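Side-chain contact in PipY (Synechococcus elongatus, PDB 5NLC), which binds pyridoxal 5'-phosphate and is probably involved in keeping the cellular supply of this vitamin B6 cofactor in balance: residues A[9-14]-A[196-201]. Residues are numbered along the deposited sequence; the frame is centred on the assembly and turned at random.
Sequences ASLRSQ and SDWPLA
Leu11 and Gln14 on helix 4-14 receive the benzo end of the Trp198 indole, which reaches across from the start of helix 198-203 on the outside of a modified TIM barrel, the fold of type III pyridoxal phosphate proteins. The first and last helices of the chain are bridged by this single large side chain, which also rests on strand 208-211: even at Gln14 and Pro199 the CA atoms stay 9.1 Å apart. An apolar side chain suits the buried place of Leu11, which touches the indole and also the loop residues Gln214 and Leu215. With CG anti to the carbonyl carbon (chi1 -69°), the branch CD2 comes within 4.0 Å of Trp198 CZ2, and the two side chains meet obliquely. Gln14 sits at the solvent border, a place for a side chain with an aliphatic stem and a polar end; its amide terminus comes to the indole's edge, the two planes 58° apart. Trp198 also packs on Ile209 and Val211 of strand 208-211 and on Leu15, while NE1 gives its hydrogen to Gln214 OE1, so the indole is held at its polar edge as well as by its apolar surface. An alanine here would probably open a gap between Leu11 and strand 208-211 and leave Gln214 OE1 without the indole N-H. Ser195 and Arg210, which hold pyridoxal phosphate in the cofactor-bound protein, lie about 6 and 7 Å from Trp198 between side chains; the cofactor is absent here. Pro199 CD lies over the rim of one indole face, 3.3 Å above the Trp198 ring plane.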
loop_
_atom_site.group_PDB
_atom_site.type_symbol
_atom_site.label_atom_id
_atom_site.label_comp_id
_atom_site.label_asym_id
_atom_site.label_seq_id
_atom_site.Cartn_x
_atom_site.Cartn_y
_atom_site.Cartn_z
ATOM N N ALA A 9 16.308 1.852 13.232
ATOM C CA ALA A 9 17.193 0.709 13.525
ATOM C C ALA A 9 16.520 -0.398 14.335
ATOM O O ALA A 9 16.793 -1.629 14.159
ATOM C CB ALA A 9 18.423 1.164 14.276
ATOM N N SER A 10 15.700 0.042 15.275
ATOM C CA SER A 10 15.021 -0.860 16.162
ATOM C C SER A 10 13.979 -1.617 15.388
ATOM O O SER A 10 13.889 -2.860 15.489
ATOM C CB SER A 10 14.458 -0.095 17.351
ATOM O OG SER A 10 13.738 -0.962 18.149
ATOM N N LEU A 11 13.196 -0.905 14.579
ATOM C CA LEU A 11 12.215 -1.584 13.739
ATOM C C LEU A 11 12.823 -2.529 12.755
ATOM O O LEU A 11 12.380 -3.707 12.645
ATOM C CB LEU A 11 11.405 -0.588 12.987
ATOM C CG LEU A 11 10.477 0.213 13.836
ATOM C CD1 LEU A 11 10.204 1.576 13.186
ATOM C CD2 LEU A 11 9.214 -0.578 14.009
ATOM N N ARG A 12 13.831 -2.061 12.028
ATOM C CA ARG A 12 14.475 -2.945 11.052
ATOM C C ARG A 12 15.063 -4.212 11.730
ATOM O O ARG A 12 15.070 -5.273 11.112
ATOM C CB ARG A 12 15.570 -2.224 10.266
ATOM C CG ARG A 12 14.995 -1.224 9.305
ATOM C CD ARG A 12 16.124 -0.422 8.652
ATOM N NE ARG A 12 15.639 0.217 7.414
ATOM C CZ ARG A 12 16.398 0.798 6.467
ATOM N NH1 ARG A 12 17.738 0.862 6.573
ATOM N NH2 ARG A 12 15.791 1.345 5.405
ATOM N N SER A 13 15.533 -4.106 12.987
ATOM C CA SER A 13 16.077 -5.277 13.643
ATOM C C SER A 13 14.992 -6.325 13.910
ATOM O O SER A 13 15.315 -7.485 14.068
ATOM C CB SER A 13 16.847 -4.931 14.910
ATOM O OG SER A 13 15.948 -4.519 15.927
ATOM N N GLN A 14 13.734 -5.909 13.985
ATOM C CA GLN A 14 12.638 -6.826 14.209
ATOM C C GLN A 14 12.114 -7.456 12.926
ATOM O O GLN A 14 11.402 -8.393 13.016
ATOM C CB GLN A 14 11.481 -6.164 14.973
ATOM C CG GLN A 14 11.871 -5.567 16.302
ATOM C CD GLN A 14 10.788 -4.698 16.902
ATOM O OE1 GLN A 14 10.970 -3.498 17.075
ATOM N NE2 GLN A 14 9.665 -5.303 17.229
ATOM N N SER A 196 -0.624 -0.780 15.076
ATOM C CA SER A 196 -0.838 -1.678 16.210
ATOM C C SER A 196 -0.864 -3.172 15.854
ATOM O O SER A 196 -0.814 -3.978 16.731
ATOM C CB SER A 196 -2.150 -1.336 16.861
ATOM O OG SER A 196 -3.142 -1.211 15.872
ATOM N N ASP A 197 -0.977 -3.532 14.577
ATOM C CA ASP A 197 -1.123 -4.936 14.237
ATOM C C ASP A 197 -0.064 -5.483 13.298
ATOM O O ASP A 197 -0.141 -6.678 12.900
ATOM C CB ASP A 197 -2.528 -5.252 13.768
ATOM C CG ASP A 197 -2.873 -4.671 12.415
ATOM O OD1 ASP A 197 -1.936 -4.261 11.674
ATOM O OD2 ASP A 197 -4.104 -4.720 12.066
ATOM N N TRP A 198 0.976 -4.700 13.013
ATOM C CA TRP A 198 1.985 -5.172 12.042
ATOM C C TRP A 198 2.743 -6.462 12.479
ATOM O O TRP A 198 3.100 -7.226 11.643
ATOM C CB TRP A 198 2.983 -4.073 11.581
ATOM C CG TRP A 198 3.921 -3.576 12.642
ATOM C CD1 TRP A 198 3.821 -2.393 13.348
ATOM C CD2 TRP A 198 5.106 -4.193 13.082
ATOM N NE1 TRP A 198 4.853 -2.260 14.229
ATOM C CE2 TRP A 198 5.650 -3.368 14.121
ATOM C CE3 TRP A 198 5.741 -5.400 12.780
ATOM C CZ2 TRP A 198 6.836 -3.682 14.769
ATOM C CZ3 TRP A 198 6.927 -5.706 13.430
ATOM C CH2 TRP A 198 7.439 -4.878 14.452
ATOM N N PRO A 199 2.962 -6.689 13.779
ATOM C CA PRO A 199 3.610 -7.991 14.097
ATOM C C PRO A 199 2.740 -9.195 13.662
ATOM O O PRO A 199 3.261 -10.205 13.200
ATOM C CB PRO A 199 3.820 -7.913 15.612
ATOM C CG PRO A 199 3.883 -6.423 15.903
ATOM C CD PRO A 199 2.878 -5.820 14.966
ATOM N N LEU A 200 1.420 -9.093 13.767
ATOM C CA LEU A 200 0.533 -10.191 13.322
ATOM C C LEU A 200 0.646 -10.329 11.799
ATOM O O LEU A 200 0.660 -11.461 11.251
ATOM C CB LEU A 200 -0.904 -9.949 13.687
ATOM C CG LEU A 200 -1.218 -9.815 15.175
ATOM C CD1 LEU A 200 -2.703 -9.516 15.350
ATOM C CD2 LEU A 200 -0.810 -11.012 15.967
ATOM N N ALA A 201 0.760 -9.176 11.125
ATOM C CA ALA A 201 0.826 -9.151 9.655
ATOM C C ALA A 201 2.094 -9.805 9.167
ATOM O O ALA A 201 2.044 -10.673 8.281
ATOM C CB ALA A 201 0.730 -7.727 9.171
#